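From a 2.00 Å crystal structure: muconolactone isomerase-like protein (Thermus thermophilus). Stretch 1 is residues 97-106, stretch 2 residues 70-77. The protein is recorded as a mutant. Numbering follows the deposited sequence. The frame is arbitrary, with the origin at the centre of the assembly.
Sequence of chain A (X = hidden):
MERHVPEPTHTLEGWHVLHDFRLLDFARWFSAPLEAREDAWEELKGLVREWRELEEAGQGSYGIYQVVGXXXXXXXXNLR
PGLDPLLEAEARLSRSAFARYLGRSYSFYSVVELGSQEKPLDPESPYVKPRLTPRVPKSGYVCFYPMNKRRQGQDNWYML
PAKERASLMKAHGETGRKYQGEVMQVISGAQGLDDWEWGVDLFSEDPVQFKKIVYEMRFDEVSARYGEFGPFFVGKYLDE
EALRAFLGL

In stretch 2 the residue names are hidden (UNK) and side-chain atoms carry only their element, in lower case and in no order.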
# COMPACT_ATOMS: atom_id res chain seq x y z
N ALA A 97 -17.59 11.13 23.68
CA ALA A 97 -18.72 10.44 23.07
C ALA A 97 -18.77 10.73 21.57
O ALA A 97 -19.14 9.86 20.77
CB ALA A 97 -20.03 10.89 23.73
N PHE A 98 -18.36 11.93 21.18
CA PHE A 98 -18.35 12.31 19.77
C PHE A 98 -17.42 11.40 18.96
O PHE A 98 -17.74 11.03 17.83
CB PHE A 98 -17.94 13.78 19.60
CG PHE A 98 -17.94 14.24 18.16
CD1 PHE A 98 -19.11 14.19 17.40
CD2 PHE A 98 -16.77 14.69 17.56
CE1 PHE A 98 -19.10 14.58 16.06
CE2 PHE A 98 -16.75 15.08 16.22
CZ PHE A 98 -17.92 15.02 15.47
N ALA A 99 -16.29 11.03 19.55
CA ALA A 99 -15.31 10.17 18.89
C ALA A 99 -15.84 8.76 18.60
O ALA A 99 -15.22 8.01 17.84
CB ALA A 99 -14.04 10.08 19.72
N ARG A 100 -16.96 8.39 19.21
CA ARG A 100 -17.56 7.08 18.96
C ARG A 100 -18.06 7.06 17.51
O ARG A 100 -18.26 6.00 16.93
CB ARG A 100 -18.73 6.80 19.91
CG ARG A 100 -18.37 6.82 21.39
CD ARG A 100 -19.57 6.41 22.25
NE ARG A 100 -19.42 6.80 23.65
CZ ARG A 100 -18.47 6.36 24.47
NH1 ARG A 100 -18.43 6.78 25.73
NH2 ARG A 100 -17.56 5.50 24.05
N TYR A 101 -18.25 8.25 16.94
CA TYR A 101 -18.72 8.40 15.57
C TYR A 101 -17.58 8.80 14.63
O TYR A 101 -17.82 9.20 13.49
CB TYR A 101 -19.84 9.45 15.52
CG TYR A 101 -20.98 9.16 16.47
CD1 TYR A 101 -22.07 8.41 16.06
CD2 TYR A 101 -20.94 9.63 17.78
CE1 TYR A 101 -23.11 8.12 16.94
CE2 TYR A 101 -21.98 9.34 18.67
CZ TYR A 101 -23.06 8.59 18.24
OH TYR A 101 -24.09 8.30 19.11
N LEU A 102 -16.35 8.69 15.12
CA LEU A 102 -15.18 9.04 14.32
C LEU A 102 -14.20 7.89 14.15
O LEU A 102 -14.10 7.01 15.02
CB LEU A 102 -14.42 10.21 14.95
CG LEU A 102 -15.16 11.54 15.12
CD1 LEU A 102 -14.23 12.53 15.83
CD2 LEU A 102 -15.60 12.08 13.76
N GLY A 103 -13.48 7.91 13.04
CA GLY A 103 -12.47 6.91 12.76
C GLY A 103 -11.20 7.69 12.43
O GLY A 103 -11.27 8.66 11.67
N ARG A 104 -10.07 7.31 13.02
CA ARG A 104 -8.82 8.02 12.72
C ARG A 104 -8.35 7.60 11.34
O ARG A 104 -8.22 6.41 11.05
CB ARG A 104 -7.73 7.68 13.75
CG ARG A 104 -8.06 8.03 15.19
CD ARG A 104 -6.80 8.03 16.06
NE ARG A 104 -5.96 9.20 15.80
CZ ARG A 104 -4.99 9.62 16.61
NH1 ARG A 104 -4.72 8.98 17.74
NH2 ARG A 104 -4.32 10.73 16.32
N SER A 105 -8.11 8.57 10.46
CA SER A 105 -7.68 8.26 9.11
C SER A 105 -6.22 8.58 8.82
O SER A 105 -5.59 7.93 7.99
CB SER A 105 -8.59 8.94 8.08
OG SER A 105 -8.52 10.35 8.19
N TYR A 106 -5.70 9.60 9.49
CA TYR A 106 -4.30 10.01 9.32
C TYR A 106 -3.91 10.91 10.49
O TYR A 106 -4.77 11.42 11.22
CB TYR A 106 -4.13 10.77 7.99
CG TYR A 106 -2.68 10.95 7.56
CD1 TYR A 106 -1.90 9.86 7.19
CD2 TYR A 106 -2.10 12.22 7.52
CE1 TYR A 106 -0.56 10.03 6.79
CE2 TYR A 106 -0.77 12.40 7.13
CZ TYR A 106 -0.01 11.30 6.77
OH TYR A 106 1.29 11.47 6.37
N UNK A 70 -12.16 11.90 0.56
CA UNK A 70 -12.23 10.67 1.34
C UNK A 70 -11.09 10.47 2.34
O UNK A 70 -11.17 9.57 3.19
c UNK A 70 -10.17 7.99 -0.02
c UNK A 70 -9.11 9.35 -1.37
n UNK A 70 -9.04 8.17 -0.77
n UNK A 70 -10.25 9.92 -1.03
c UNK A 70 -12.28 9.46 0.41
c UNK A 70 -10.95 9.09 -0.18
N UNK A 71 -10.05 11.28 2.25
CA UNK A 71 -8.90 11.13 3.12
C UNK A 71 -9.15 11.49 4.58
O UNK A 71 -8.49 10.95 5.47
c UNK A 71 -5.73 13.46 0.93
c UNK A 71 -7.28 11.45 1.16
c UNK A 71 -5.88 11.95 0.80
c UNK A 71 -7.69 11.89 2.57
n UNK A 71 -6.43 14.21 -0.15
N UNK A 72 -10.11 12.38 4.82
CA UNK A 72 -10.47 12.81 6.17
C UNK A 72 -11.66 13.76 6.06
O UNK A 72 -11.86 14.35 5.02
c UNK A 72 -9.30 13.54 6.84
N UNK A 73 -12.41 13.91 7.15
CA UNK A 73 -13.56 14.81 7.19
C UNK A 73 -13.31 15.96 8.16
O UNK A 73 -13.74 17.08 7.92
c UNK A 73 -14.82 14.05 7.63
o UNK A 73 -15.80 11.97 7.03
o UNK A 73 -15.04 13.25 5.41
c UNK A 73 -15.25 13.01 6.62
N UNK A 74 -12.62 15.67 9.26
CA UNK A 74 -12.31 16.68 10.25
C UNK A 74 -10.84 16.62 10.64
O UNK A 74 -10.27 15.54 10.81
c UNK A 74 -15.40 16.30 12.66
c UNK A 74 -13.18 16.51 11.50
c UNK A 74 -14.89 18.34 11.29
c UNK A 74 -14.68 16.84 11.42
N UNK A 75 -10.22 17.79 10.72
CA UNK A 75 -8.83 17.89 11.14
C UNK A 75 -8.82 18.63 12.47
O UNK A 75 -9.39 19.72 12.58
c UNK A 75 -7.99 18.71 10.14
c UNK A 75 -5.96 20.13 9.69
c UNK A 75 -6.67 19.25 10.71
c UNK A 75 -5.76 18.10 11.16
N UNK A 76 -8.21 18.01 13.48
CA UNK A 76 -8.08 18.62 14.79
C UNK A 76 -6.59 18.94 14.90
O UNK A 76 -5.76 18.04 15.07
c UNK A 76 -9.96 17.28 15.83
c UNK A 76 -8.51 17.66 15.90
c UNK A 76 -12.27 17.66 16.45
c UNK A 76 -12.67 16.57 15.68
c UNK A 76 -10.36 16.19 15.05
c UNK A 76 -10.92 18.00 16.52
c UNK A 76 -11.71 15.83 14.98
N UNK A 77 -6.26 20.21 14.72
CA UNK A 77 -4.88 20.67 14.78
C UNK A 77 -4.59 21.30 16.13
O UNK A 77 -5.32 22.19 16.57
c UNK A 77 -3.18 23.39 12.48
c UNK A 77 -2.13 21.36 13.51
c UNK A 77 -4.62 21.69 13.66
c UNK A 77 -3.25 22.39 13.64
O HOH W 1 -6.23 9.46 5.01

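Position 70 carries six side-chain atoms: one carbon leading to a five-membered ring of three carbons and two nitrogens. That is an imidazole, so the residue is His70. The side chain of His70 is out of reach of stretch 1 and plays no direct part in the contact.

Position 71 has four carbons in an unbranched row ending in nitrogen, the pattern of lysine. Lys71 leads the end of this chain away from stretch 1, and its amine is hydrogen-bonded elsewhere in the structure. Its backbone does the work here: Ser105 OG donates a hydrogen bond to Lys71 O at 2.8 Å. A water also donates to Lys71 O, over 2.7 Å from the water oxygen, and makes a weak bond to Ser105 O, 3.4 Å from that same oxygen.

Position 72 has a single side-chain carbon, a CB with nothing beyond it, which lies 3.6 Å from Ser105 OG. One carbon alone identifies Ala72. The CA atoms of Ser105 and Ala72 are 6.1 Å apart, the closer of the two CA approaches in the register, the other being 9.1 Å between Leu102 CA and the CA of position 74.

Position 73 shows two carbons, the second bearing two oxygens. This short carboxylate is Asp73; it makes no contact with stretch 1, and one of its oxygens is hydrogen-bonded elsewhere in the structure.

Position 74 has four carbons forked at the second. One terminal methyl lies 4.0 Å from Phe98 CZ and 4.4 Å from Leu102 CD2. The fork beyond CB gives Leu74, and the methyl is CD1, placed at the edge of the Phe98 ring near its plane.

Position 75 repeats the forked four-carbon pattern, so it is Leu75, but its side chain is out of reach of stretch 1.

Position 76 holds one carbon and a six-carbon ring without a hydroxyl oxygen, and the ring lies against Phe98 and Leu102. It is Phe76. Its CZ is 4.4 Å from Phe98 CE2, an edge-to-edge approach near both ring planes, while Phe76 CE1 is 4.2 Å from Leu102 CD1, which sits obliquely to the ring.

Position 77 again has four carbons forked at the second. Leu77 is likewise out of reach of stretch 1.

The contact therefore has two parts. Along strand 74-77, Leu74 and Phe76 point toward stretch 1 and each meets both Phe98 and Leu102, whereas Leu75 and Leu77 are out of reach, as strand alternation predicts. Near Ser105, the Ser105 side chain donates to Lys71 O, and a water adds a bridge from Lys71 O to Ser105 O whose second leg is weak. The two stretches bury 209 Å² in total.

Stretch 2 70-77: HKADLLFL
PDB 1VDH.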